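Local coordinates for CRISPR-associated protein,CRISPR-associated endonuclease Cas9 (Corynebacterium diphtheriae, PDB 6JOO) that uses a guide RNA to recognise matching foreign double-stranded DNA and, in its whole natural form, cuts both strands with two magnesium-dependent nuclease domains, at residues E662-L667 with A737-Y742; A743-S748 with R769-D774. All blocks are in the same frame, centred on the assembly; numbering follows the deposited sequence.

Contact 1 of 2, residues E662-L667 with A737-Y742; sequences ETIGKL and ALRGGY. With nucleotides of chain D; nucleotides of chain B.
Gly665 and Tyr742 face each other as one antiparallel hydrogen-bonded pair, their CA atoms 5.4 Å apart. The evidence is reciprocal: Gly665 N donates to Tyr742 O over 2.9 Å with an angle of 161° at the hydrogen, and Tyr742 N returns a weak bond to Gly665 O at 3.1 Å. Only this single bridge forms, so 662-667 is an irregular strip laid beside the end of a hairpin. In 737-742 the chain reverses through a type I' turn from Leu738 to Gly741, with Leu738 N bonded to Gly741 O across its ends; Arg739 and Gly740 at its corners both have positive phi.

Tyr742 and Ile664 carry most of the side-chain contact. Tyr742 has CG between its backbone N and carbonyl carbon (chi1 80°), and its ring lies beside the Gly665 backbone, where no side chain intervenes. At the ring's edge, near its plane, Lys666 O lies 3.4 Å from Tyr742 CE1. Leu667 crosses the tyrosine side chain obliquely, placing CD1 3.8 Å from Tyr742 CB. Ile664 crosses Arg739 at about a right angle, with CD1 3.6 Å from Arg739 CD, while CG2 turns to the U23 ribose of chain B.

Both RNA and DNA are bound here. The O2' of U23 donates to Arg739 O, the U48 ribose of chain B covers one guanidinium face of Arg739, and Lys666 NZ forms a salt bridge with an RNA phosphate. On DNA chain D, the DG9 phosphate accepts bonds from Glu662 N at OP1 (2.7 Å) and from Thr663 N and Thr663 OG1 at OP2. Both segments lie in the beta-hairpin domain, in the C-terminal part of the engineered fusion; this phosphate grip resembles the phosphate-lock loop of other Cas9 proteins.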
ATOM      1  N   GLU A 662       9.033 -10.301 -10.618  1.00 59.87           N
ATOM      2  CA  GLU A 662       8.042 -10.068 -11.659  1.00 70.11           C
ATOM      3  C   GLU A 662       8.512 -10.476 -13.049  1.00 65.84           C
ATOM      4  O   GLU A 662       7.674 -10.665 -13.938  1.00 81.95           O
ATOM      5  CB  GLU A 662       7.632  -8.591 -11.670  1.00 72.44           C
ATOM      6  CG  GLU A 662       7.047  -8.101 -10.348  1.00 58.58           C
ATOM      7  CD  GLU A 662       6.828  -6.597 -10.322  1.00 90.46           C
ATOM      8  OE1 GLU A 662       7.323  -5.907 -11.238  1.00 94.71           O
ATOM      9  OE2 GLU A 662       6.161  -6.105  -9.385  1.00101.52           O
ATOM     10  N   THR A 663       9.816 -10.623 -13.259  1.00 64.59           N
ATOM     11  CA  THR A 663      10.330 -10.979 -14.574  1.00 83.45           C
ATOM     12  C   THR A 663      10.212 -12.483 -14.803  1.00 67.97           C
ATOM     13  O   THR A 663      10.500 -13.287 -13.913  1.00 61.41           O
ATOM     14  CB  THR A 663      11.786 -10.532 -14.713  1.00 74.91           C
ATOM     15  OG1 THR A 663      11.904  -9.162 -14.303  1.00 72.71           O
ATOM     16  CG2 THR A 663      12.248 -10.655 -16.155  1.00 72.08           C
ATOM     17  N   ILE A 664       9.774 -12.856 -16.003  1.00 70.88           N
ATOM     18  CA  ILE A 664       9.567 -14.250 -16.378  1.00 71.67           C
ATOM     19  C   ILE A 664      10.630 -14.636 -17.397  1.00 76.46           C
ATOM     20  O   ILE A 664      10.856 -13.910 -18.373  1.00 76.43           O
ATOM     21  CB  ILE A 664       8.154 -14.479 -16.943  1.00 81.02           C
ATOM     22  CG1 ILE A 664       7.102 -13.916 -15.988  1.00 85.13           C
ATOM     23  CG2 ILE A 664       7.911 -15.958 -17.192  1.00 69.20           C
ATOM     24  CD1 ILE A 664       5.697 -13.963 -16.541  1.00103.75           C
ATOM     25  N   GLY A 665      11.280 -15.774 -17.172  1.00 67.98           N
ATOM     26  CA  GLY A 665      12.324 -16.235 -18.066  1.00 71.77           C
ATOM     27  C   GLY A 665      11.973 -17.539 -18.748  1.00 83.49           C
ATOM     28  O   GLY A 665      11.101 -18.275 -18.278  1.00 83.64           O
ATOM     29  N   LYS A 666      12.637 -17.836 -19.861  1.00 77.98           N
ATOM     30  CA  LYS A 666      12.368 -19.078 -20.570  1.00 66.63           C
ATOM     31  C   LYS A 666      12.853 -20.266 -19.752  1.00 62.57           C
ATOM     32  O   LYS A 666      13.948 -20.247 -19.185  1.00 70.31           O
ATOM     33  CB  LYS A 666      13.045 -19.076 -21.940  1.00 56.67           C
ATOM     34  CG  LYS A 666      12.531 -18.027 -22.918  1.00 63.55           C
ATOM     35  CD  LYS A 666      13.455 -17.923 -24.127  1.00 96.66           C
ATOM     36  CE  LYS A 666      12.880 -17.027 -25.214  1.00118.20           C
ATOM     37  NZ  LYS A 666      11.723 -17.661 -25.908  1.00129.33           N
ATOM     38  N   LEU A 667      12.025 -21.302 -19.687  1.00 86.09           N
ATOM     39  CA  LEU A 667      12.412 -22.532 -19.020  1.00 87.77           C
ATOM     40  C   LEU A 667      13.371 -23.328 -19.902  1.00 94.88           C
ATOM     41  O   LEU A 667      13.483 -23.097 -21.109  1.00102.09           O
ATOM     42  CB  LEU A 667      11.174 -23.364 -18.689  1.00 87.59           C
ATOM     43  CG  LEU A 667      11.247 -24.272 -17.466  1.00 89.52           C
ATOM     44  CD1 LEU A 667      11.501 -23.450 -16.217  1.00 76.93           C
ATOM     45  CD2 LEU A 667       9.960 -25.061 -17.334  1.00 88.13           C
ATOM     46  N   ALA A 737       7.692 -22.548 -11.379  1.00 66.40           N
ATOM     47  CA  ALA A 737       7.127 -22.547 -12.722  1.00 79.70           C
ATOM     48  C   ALA A 737       5.893 -21.657 -12.751  1.00 83.07           C
ATOM     49  O   ALA A 737       4.986 -21.812 -11.928  1.00 85.65           O
ATOM     50  CB  ALA A 737       6.775 -23.968 -13.148  1.00 92.36           C
ATOM     51  N   LEU A 738       5.854 -20.723 -13.696  1.00 81.58           N
ATOM     52  CA  LEU A 738       4.812 -19.701 -13.686  1.00 70.65           C
ATOM     53  C   LEU A 738       4.606 -19.175 -15.095  1.00 87.23           C
ATOM     54  O   LEU A 738       5.560 -18.716 -15.730  1.00 90.93           O
ATOM     55  CB  LEU A 738       5.200 -18.569 -12.743  1.00 60.80           C
ATOM     56  CG  LEU A 738       4.315 -17.327 -12.739  1.00 77.42           C
ATOM     57  CD1 LEU A 738       2.923 -17.662 -12.238  1.00104.27           C
ATOM     58  CD2 LEU A 738       4.944 -16.239 -11.893  1.00 80.04           C
ATOM     59  N   ARG A 739       3.364 -19.241 -15.576  1.00 81.08           N
ATOM     60  CA  ARG A 739       2.975 -18.643 -16.851  1.00 81.02           C
ATOM     61  C   ARG A 739       3.838 -19.173 -17.995  1.00 79.83           C
ATOM     62  O   ARG A 739       4.353 -18.416 -18.818  1.00 87.78           O
ATOM     63  CB  ARG A 739       3.043 -17.117 -16.779  1.00 87.75           C
ATOM     64  CG  ARG A 739       2.218 -16.528 -15.657  1.00 98.47           C
ATOM     65  CD  ARG A 739       2.455 -15.041 -15.547  1.00104.40           C
ATOM     66  NE  ARG A 739       2.263 -14.558 -14.184  1.00 97.15           N
ATOM     67  CZ  ARG A 739       2.659 -13.364 -13.763  1.00 98.53           C
ATOM     68  NH1 ARG A 739       3.271 -12.537 -14.601  1.00 87.84           N
ATOM     69  NH2 ARG A 739       2.449 -12.998 -12.506  1.00101.98           N
ATOM     70  N   GLY A 740       3.992 -20.480 -18.041  1.00 95.96           N
ATOM     71  CA  GLY A 740       4.817 -21.134 -19.056  1.00106.65           C
ATOM     72  C   GLY A 740       6.305 -21.138 -18.795  1.00 90.58           C
ATOM     73  O   GLY A 740       6.970 -22.154 -18.995  1.00107.97           O
ATOM     74  N   GLY A 741       6.843 -20.013 -18.341  1.00 86.27           N
ATOM     75  CA  GLY A 741       8.253 -19.930 -18.020  1.00 70.22           C
ATOM     76  C   GLY A 741       8.523 -20.142 -16.546  1.00 70.03           C
ATOM     77  O   GLY A 741       8.044 -21.115 -15.952  1.00 65.20           O
ATOM     78  N   TYR A 742       9.291 -19.236 -15.949  1.00 64.84           N
ATOM     79  CA  TYR A 742       9.628 -19.329 -14.537  1.00 50.55           C
ATOM     80  C   TYR A 742       9.930 -17.933 -14.015  1.00 65.94           C
ATOM     81  O   TYR A 742      10.098 -16.981 -14.781  1.00 51.93           O
ATOM     82  CB  TYR A 742      10.821 -20.261 -14.303  1.00 51.97           C
ATOM     83  CG  TYR A 742      12.163 -19.613 -14.573  1.00 68.25           C
ATOM     84  CD1 TYR A 742      12.644 -19.478 -15.869  1.00 77.17           C
ATOM     85  CD2 TYR A 742      12.950 -19.135 -13.530  1.00 52.27           C
ATOM     86  CE1 TYR A 742      13.868 -18.885 -16.120  1.00 74.01           C
ATOM     87  CE2 TYR A 742      14.174 -18.543 -13.771  1.00 60.23           C
ATOM     88  CZ  TYR A 742      14.630 -18.420 -15.067  1.00 77.44           C
ATOM     89  OH  TYR A 742      15.849 -17.831 -15.309  1.00 88.22           O
TER
ATOM     90  P    DG D   9      11.668  -8.152 -10.952  1.00 76.16           P
ATOM     91  OP1  DG D   9      10.573  -8.152  -9.956  1.00 73.95           O
ATOM     92  OP2  DG D   9      12.083  -9.417 -11.599  1.00 75.43           O
ATOM     93  O5'  DG D   9      11.333  -7.112 -12.122  1.00 81.52           O
ATOM     94  C5'  DG D   9      10.668  -5.884 -11.835  1.00 84.62           C
ATOM     95  C4'  DG D   9      10.713  -4.966 -13.041  1.00 86.82           C
ATOM     96  O4'  DG D   9      10.001  -5.580 -14.135  1.00 85.58           O
ATOM     97  C3'  DG D   9      10.050  -3.616 -12.845  1.00 87.99           C
ATOM     98  O3'  DG D   9      10.997  -2.701 -12.328  1.00 91.28           O
ATOM     99  C2'  DG D   9       9.632  -3.233 -14.264  1.00 88.21           C
ATOM    100  C1'  DG D   9       9.397  -4.584 -14.938  1.00 86.21           C
ATOM    101  N9   DG D   9       7.988  -4.918 -15.106  1.00 84.62           N
ATOM    102  C8   DG D   9       7.230  -5.736 -14.304  1.00 82.89           C
ATOM    103  N7   DG D   9       5.995  -5.853 -14.704  1.00 82.89           N
ATOM    104  C5   DG D   9       5.933  -5.063 -15.846  1.00 84.80           C
ATOM    105  C6   DG D   9       4.848  -4.800 -16.714  1.00 85.54           C
ATOM    106  O6   DG D   9       3.686  -5.228 -16.643  1.00 84.73           O
ATOM    107  N1   DG D   9       5.215  -3.944 -17.751  1.00 87.32           N
ATOM    108  C2   DG D   9       6.472  -3.411 -17.922  1.00 88.30           C
ATOM    109  N2   DG D   9       6.640  -2.604 -18.980  1.00 90.18           N
ATOM    110  N3   DG D   9       7.494  -3.651 -17.116  1.00 88.03           N
ATOM    111  C4   DG D   9       7.153  -4.482 -16.104  1.00 85.80           C
TER
ATOM    112  P     U B  23      10.699 -13.310 -22.617  1.00 94.76           P
ATOM    113  OP1   U B  23      12.085 -13.844 -22.664  1.00 94.56           O
ATOM    114  OP2   U B  23      10.145 -12.593 -23.792  1.00 99.07           O
ATOM    115  O5'   U B  23       9.725 -14.523 -22.288  1.00 91.03           O
ATOM    116  C5'   U B  23       9.998 -15.400 -21.207  1.00 86.55           C
ATOM    117  C4'   U B  23       8.780 -16.203 -20.835  1.00 83.58           C
ATOM    118  O4'   U B  23       7.715 -15.313 -20.409  1.00 81.24           O
ATOM    119  C3'   U B  23       8.149 -17.012 -21.955  1.00 86.05           C
ATOM    120  O3'   U B  23       8.821 -18.233 -22.215  1.00 86.83           O
ATOM    121  C2'   U B  23       6.718 -17.191 -21.466  1.00 83.17           C
ATOM    122  O2'   U B  23       6.649 -18.212 -20.483  1.00 80.31           O
ATOM    123  C1'   U B  23       6.462 -15.849 -20.782  1.00 80.82           C
ATOM    124  N1    U B  23       5.778 -14.892 -21.680  1.00 83.59           N
ATOM    125  C2    U B  23       4.418 -15.051 -21.886  1.00 82.32           C
ATOM    126  O2    U B  23       3.759 -15.937 -21.363  1.00 79.48           O
ATOM    127  N3    U B  23       3.851 -14.131 -22.732  1.00 84.05           N
ATOM    128  C4    U B  23       4.485 -13.091 -23.378  1.00 86.93           C
ATOM    129  O4    U B  23       3.835 -12.344 -24.112  1.00 88.05           O
ATOM    130  C5    U B  23       5.888 -12.996 -23.111  1.00 88.50           C
ATOM    131  C6    U B  23       6.470 -13.878 -22.294  1.00 86.74           C
ATOM    132  P     U B  48      -4.389 -14.638 -15.308  1.00 85.73           P
ATOM    133  OP1   U B  48      -4.781 -15.144 -13.968  1.00 82.83           O
ATOM    134  OP2   U B  48      -5.418 -14.047 -16.202  1.00 87.87           O
ATOM    135  O5'   U B  48      -3.223 -13.567 -15.111  1.00 84.80           O
ATOM    136  C5'   U B  48      -2.142 -13.825 -14.227  1.00 83.41           C
ATOM    137  C4'   U B  48      -0.997 -12.868 -14.445  1.00 82.01           C
ATOM    138  O4'   U B  48      -0.628 -12.852 -15.846  1.00 85.01           O
ATOM    139  C3'   U B  48      -1.271 -11.409 -14.119  1.00 80.83           C
ATOM    140  O3'   U B  48      -1.149 -11.128 -12.735  1.00 76.28           O
ATOM    141  C2'   U B  48      -0.239 -10.676 -14.969  1.00 83.96           C
ATOM    142  O2'   U B  48       1.027 -10.681 -14.331  1.00 85.17           O
ATOM    143  C1'   U B  48      -0.158 -11.572 -16.207  1.00 86.88           C
ATOM    144  N1    U B  48      -0.971 -11.054 -17.330  1.00 92.84           N
ATOM    145  C2    U B  48      -0.383 -10.113 -18.152  1.00 94.36           C
ATOM    146  O2    U B  48       0.754  -9.707 -17.987  1.00 93.37           O
ATOM    147  N3    U B  48      -1.173  -9.662 -19.178  1.00 97.51           N
ATOM    148  C4    U B  48      -2.466 -10.051 -19.457  1.00100.80           C
ATOM    149  O4    U B  48      -3.048  -9.551 -20.420  1.00105.76           O
ATOM    150  C5    U B  48      -3.002 -11.027 -18.559  1.00 97.67           C
ATOM    151  C6    U B  48      -2.256 -11.487 -17.550  1.00 95.44           C
TER

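Contact 2 of 2, residues A743-S748 with R769-D774. With nucleotides of chain C.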
ATOM      1  N   ALA A 743      10.008 -17.822 -12.691  1.00 66.80           N
ATOM      2  CA  ALA A 743      10.380 -16.573 -12.047  1.00 49.35           C
ATOM      3  C   ALA A 743      11.098 -16.897 -10.747  1.00 55.57           C
ATOM      4  O   ALA A 743      10.789 -17.891 -10.086  1.00 45.66           O
ATOM      5  CB  ALA A 743       9.158 -15.687 -11.787  1.00 61.42           C
ATOM      6  N   GLU A 744      12.061 -16.055 -10.389  1.00 62.20           N
ATOM      7  CA  GLU A 744      12.841 -16.275  -9.181  1.00 58.14           C
ATOM      8  C   GLU A 744      12.058 -15.837  -7.950  1.00 60.14           C
ATOM      9  O   GLU A 744      11.347 -14.830  -7.970  1.00 61.62           O
ATOM     10  CB  GLU A 744      14.172 -15.523  -9.255  1.00 72.47           C
ATOM     11  CG  GLU A 744      15.146 -16.065 -10.296  1.00 70.58           C
ATOM     12  CD  GLU A 744      16.517 -15.406 -10.223  1.00 83.88           C
ATOM     13  OE1 GLU A 744      16.722 -14.537  -9.344  1.00 91.70           O
ATOM     14  OE2 GLU A 744      17.393 -15.756 -11.042  1.00 97.53           O
ATOM     15  N   LEU A 745      12.201 -16.607  -6.869  1.00 68.92           N
ATOM     16  CA  LEU A 745      11.497 -16.307  -5.627  1.00 52.61           C
ATOM     17  C   LEU A 745      11.999 -15.037  -4.953  1.00 56.17           C
ATOM     18  O   LEU A 745      11.246 -14.423  -4.191  1.00 69.22           O
ATOM     19  CB  LEU A 745      11.617 -17.484  -4.662  1.00 42.48           C
ATOM     20  CG  LEU A 745      11.032 -18.800  -5.176  1.00 63.11           C
ATOM     21  CD1 LEU A 745      11.301 -19.929  -4.192  1.00 52.93           C
ATOM     22  CD2 LEU A 745       9.544 -18.635  -5.426  1.00 45.36           C
ATOM     23  N   GLY A 746      13.240 -14.631  -5.210  1.00 53.25           N
ATOM     24  CA  GLY A 746      13.732 -13.399  -4.626  1.00 51.49           C
ATOM     25  C   GLY A 746      13.993 -13.526  -3.134  1.00 44.46           C
ATOM     26  O   GLY A 746      14.251 -14.611  -2.605  1.00 61.26           O
ATOM     27  N   SER A 747      13.932 -12.387  -2.444  1.00 60.75           N
ATOM     28  CA  SER A 747      14.151 -12.333  -1.003  1.00 67.95           C
ATOM     29  C   SER A 747      12.894 -12.649  -0.199  1.00 57.71           C
ATOM     30  O   SER A 747      12.795 -12.242   0.965  1.00 53.48           O
ATOM     31  CB  SER A 747      14.688 -10.956  -0.606  1.00 74.51           C
ATOM     32  OG  SER A 747      13.760  -9.933  -0.922  1.00 85.28           O
ATOM     33  N   SER A 748      11.948 -13.382  -0.783  1.00 63.71           N
ATOM     34  CA  SER A 748      10.651 -13.635  -0.157  1.00 57.85           C
ATOM     35  C   SER A 748      10.748 -14.754   0.885  1.00 62.26           C
ATOM     36  O   SER A 748      10.094 -15.793   0.801  1.00 58.90           O
ATOM     37  CB  SER A 748       9.620 -13.965  -1.227  1.00 70.67           C
ATOM     38  OG  SER A 748      10.020 -15.093  -1.985  1.00 57.69           O
ATOM     39  N   ARG A 769      16.247 -21.314   5.293  1.00 49.91           N
ATOM     40  CA  ARG A 769      15.489 -20.124   4.923  1.00 56.10           C
ATOM     41  C   ARG A 769      14.159 -20.564   4.320  1.00 55.93           C
ATOM     42  O   ARG A 769      14.126 -21.132   3.225  1.00 71.02           O
ATOM     43  CB  ARG A 769      16.282 -19.264   3.945  1.00 43.42           C
ATOM     44  CG  ARG A 769      17.636 -18.826   4.472  1.00 42.57           C
ATOM     45  CD  ARG A 769      18.361 -17.959   3.460  1.00 55.08           C
ATOM     46  NE  ARG A 769      18.527 -18.624   2.171  1.00 58.17           N
ATOM     47  CZ  ARG A 769      19.132 -18.073   1.125  1.00 59.31           C
ATOM     48  NH1 ARG A 769      19.634 -16.849   1.217  1.00 58.24           N
ATOM     49  NH2 ARG A 769      19.234 -18.742  -0.013  1.00 67.64           N
ATOM     50  N   VAL A 770      13.066 -20.299   5.028  1.00 63.98           N
ATOM     51  CA  VAL A 770      11.750 -20.786   4.629  1.00 55.48           C
ATOM     52  C   VAL A 770      11.083 -19.752   3.731  1.00 60.81           C
ATOM     53  O   VAL A 770      10.833 -18.616   4.151  1.00 45.41           O
ATOM     54  CB  VAL A 770      10.877 -21.095   5.853  1.00 50.06           C
ATOM     55  CG1 VAL A 770       9.596 -21.791   5.414  1.00 56.99           C
ATOM     56  CG2 VAL A 770      11.650 -21.949   6.847  1.00 57.70           C
ATOM     57  N   TYR A 771      10.792 -20.149   2.495  1.00 53.57           N
ATOM     58  CA  TYR A 771      10.120 -19.261   1.561  1.00 48.42           C
ATOM     59  C   TYR A 771       8.672 -19.042   1.976  1.00 73.79           C
ATOM     60  O   TYR A 771       8.061 -19.875   2.653  1.00 80.81           O
ATOM     61  CB  TYR A 771      10.157 -19.836   0.146  1.00 63.94           C
ATOM     62  CG  TYR A 771      11.495 -19.742  -0.549  1.00 58.81           C
ATOM     63  CD1 TYR A 771      11.984 -18.521  -0.999  1.00 56.60           C
ATOM     64  CD2 TYR A 771      12.257 -20.880  -0.784  1.00 65.38           C
ATOM     65  CE1 TYR A 771      13.202 -18.433  -1.645  1.00 63.97           C
ATOM     66  CE2 TYR A 771      13.475 -20.802  -1.432  1.00 66.24           C
ATOM     67  CZ  TYR A 771      13.943 -19.578  -1.860  1.00 72.32           C
ATOM     68  OH  TYR A 771      15.158 -19.497  -2.504  1.00 61.09           O
ATOM     69  N   THR A 772       8.118 -17.906   1.552  1.00 72.35           N
ATOM     70  CA  THR A 772       6.714 -17.631   1.825  1.00 56.60           C
ATOM     71  C   THR A 772       5.814 -18.660   1.150  1.00 71.38           C
ATOM     72  O   THR A 772       4.802 -19.083   1.721  1.00 70.38           O
ATOM     73  CB  THR A 772       6.360 -16.213   1.366  1.00 50.59           C
ATOM     74  OG1 THR A 772       7.112 -15.259   2.126  1.00 51.83           O
ATOM     75  CG2 THR A 772       4.882 -15.935   1.557  1.00 46.04           C
ATOM     76  N   ILE A 773       6.194 -19.111  -0.048  1.00 57.40           N
ATOM     77  CA  ILE A 773       5.301 -19.942  -0.850  1.00 74.26           C
ATOM     78  C   ILE A 773       5.138 -21.333  -0.245  1.00 76.23           C
ATOM     79  O   ILE A 773       4.068 -21.944  -0.362  1.00 84.96           O
ATOM     80  CB  ILE A 773       5.813 -20.000  -2.300  1.00 77.20           C
ATOM     81  CG1 ILE A 773       5.857 -18.584  -2.878  1.00 82.07           C
ATOM     82  CG2 ILE A 773       4.942 -20.913  -3.155  1.00 86.22           C
ATOM     83  CD1 ILE A 773       6.112 -18.531  -4.357  1.00 83.86           C
ATOM     84  N   ASP A 774       6.167 -21.849   0.422  1.00 71.04           N
ATOM     85  CA  ASP A 774       6.084 -23.181   1.006  1.00 71.43           C
ATOM     86  C   ASP A 774       5.236 -23.232   2.272  1.00 74.61           C
ATOM     87  O   ASP A 774       5.058 -24.319   2.831  1.00 78.61           O
ATOM     88  CB  ASP A 774       7.489 -23.718   1.295  1.00 68.22           C
ATOM     89  CG  ASP A 774       8.223 -24.127   0.032  1.00 83.79           C
ATOM     90  OD1 ASP A 774       7.547 -24.507  -0.947  1.00 99.97           O
ATOM     91  OD2 ASP A 774       9.472 -24.073   0.015  1.00 65.18           O
TER
ATOM     92  P    DT C   4      19.431 -15.967  -2.384  1.00 63.03           P
ATOM     93  OP1  DT C   4      18.488 -17.098  -2.514  1.00 62.70           O
ATOM     94  OP2  DT C   4      20.474 -15.983  -1.339  1.00 67.61           O
ATOM     95  O5'  DT C   4      20.134 -15.753  -3.802  1.00 67.23           O
ATOM     96  C5'  DT C   4      19.338 -15.687  -4.975  1.00 66.29           C
ATOM     97  C4'  DT C   4      20.195 -15.441  -6.205  1.00 69.03           C
ATOM     98  O4'  DT C   4      20.930 -14.197  -6.058  1.00 70.11           O
ATOM     99  C3'  DT C   4      21.233 -16.521  -6.504  1.00 70.57           C
ATOM    100  O3'  DT C   4      21.188 -16.856  -7.876  1.00 72.81           O
ATOM    101  C2'  DT C   4      22.564 -15.869  -6.122  1.00 71.65           C
ATOM    102  C1'  DT C   4      22.286 -14.401  -6.397  1.00 72.14           C
ATOM    103  N1   DT C   4      23.122 -13.464  -5.570  1.00 72.82           N
ATOM    104  C2   DT C   4      24.002 -12.604  -6.189  1.00 75.21           C
ATOM    105  O2   DT C   4      24.156 -12.559  -7.397  1.00 77.74           O
ATOM    106  N3   DT C   4      24.705 -11.791  -5.336  1.00 75.30           N
ATOM    107  C4   DT C   4      24.614 -11.749  -3.955  1.00 74.33           C
ATOM    108  O4   DT C   4      25.288 -10.981  -3.273  1.00 74.66           O
ATOM    109  C5   DT C   4      23.673 -12.673  -3.372  1.00 72.98           C
ATOM    110  C7   DT C   4      23.488 -12.721  -1.883  1.00 71.83           C
ATOM    111  C6   DT C   4      22.983 -13.475  -4.197  1.00 72.31           C
ATOM    112  P    DG C   3      18.396 -10.747   2.239  1.00 59.54           P
ATOM    113  OP1  DG C   3      17.669 -11.695   3.116  1.00 57.12           O
ATOM    114  OP2  DG C   3      19.633 -10.114   2.741  1.00 62.27           O
ATOM    115  O5'  DG C   3      18.763 -11.441   0.837  1.00 63.33           O
ATOM    116  C5'  DG C   3      17.876 -12.390   0.236  1.00 62.82           C
ATOM    117  C4'  DG C   3      18.095 -12.467  -1.274  1.00 66.05           C
ATOM    118  O4'  DG C   3      18.482 -11.172  -1.764  1.00 67.35           O
ATOM    119  C3'  DG C   3      19.173 -13.443  -1.725  1.00 67.59           C
ATOM    120  O3'  DG C   3      18.560 -14.637  -2.170  1.00 67.90           O
ATOM    121  C2'  DG C   3      19.879 -12.739  -2.885  1.00 70.81           C
ATOM    122  C1'  DG C   3      19.416 -11.287  -2.808  1.00 70.64           C
ATOM    123  N9   DG C   3      20.498 -10.356  -2.539  1.00 73.96           N
ATOM    124  C8   DG C   3      20.835  -9.816  -1.324  1.00 74.61           C
ATOM    125  N7   DG C   3      21.856  -9.009  -1.380  1.00 77.09           N
ATOM    126  C5   DG C   3      22.220  -9.016  -2.721  1.00 77.76           C
ATOM    127  C6   DG C   3      23.262  -8.327  -3.387  1.00 78.70           C
ATOM    128  O6   DG C   3      24.098  -7.549  -2.909  1.00 79.27           O
ATOM    129  N1   DG C   3      23.280  -8.614  -4.746  1.00 79.51           N
ATOM    130  C2   DG C   3      22.403  -9.458  -5.382  1.00 79.32           C
ATOM    131  N2   DG C   3      22.577  -9.608  -6.700  1.00 81.37           N
ATOM    132  N3   DG C   3      21.424 -10.110  -4.771  1.00 77.21           N
ATOM    133  C4   DG C   3      21.393  -9.841  -3.446  1.00 76.62           C
TER
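Ser748 O receives two donors from Thr772, and these are the polar link between the segments. Thr772 N supplies the stronger, 3.0 Å from Ser748 O with an angle of 156° at the hydrogen; its N-H approaches with a tilt of 19° from the carbonyl plane. Thr772 OG1 adds a weak bond to the same oxygen at 3.3 Å. Ser748 OG donates to Leu745 O at 2.6 Å, from above that carbonyl plane; Ala659 O is a second acceptor within bonding distance of the same hydroxyl, so the two must share its one hydrogen.

The bond to Leu745 O spans a type II' turn from Leu745 to Ser748, with Gly746 at positive phi. The turn follows the strand 741-744 of the beta-hairpin domain and leads into strand 749-757, whose neighbour 764-771 supplies Tyr771. The contact thus ties the end of the beta-hairpin region to the Topo-homology region, both in the C-terminal part of the engineered fusion.

Apolar contact centres on a CH-pi interaction. Leu745 CD1 sits over the middle of the Tyr771 ring, 3.3 Å from its centroid and only 4° off the normal, the two side chains crossing at about a right angle. The other methyl, Leu745 CD2, meets Ile773 CD1 at 3.6 Å. Met793 touches both Leu745 and Tyr771, and Phe749 stacks with the tyrosine ring.

DNA chain C is met by charge and by packing. The Arg769 guanidinium turns an edge to the DT4 phosphate: NH1 bonds to OP2 at 2.8 Å, NH2 weakly to both oxygens. Ser747 CB packs 3.6 Å from C5' of the adjoining DG3.

How the contacts relate
Strand 741-744 is common to both contacts: contact 1 uses Gly741 and Tyr742, next to the type I' turn, and contact 2 its end and the turn beyond. Their centres lie 15 Å apart, and they touch where Ala743 CB packs 3.5 Å from Thr663 O. Along the chain they come in series, since contact 1 closes at Tyr742 and contact 2 opens at Ala743. The first stays inside the beta-hairpin domain, whereas the second passes from it to the three-stranded sheet of the Topo-homology domain. One short hairpin thus connects a loop bound to sgRNA and DNA chain D with a region holding the backbone of DNA chain C.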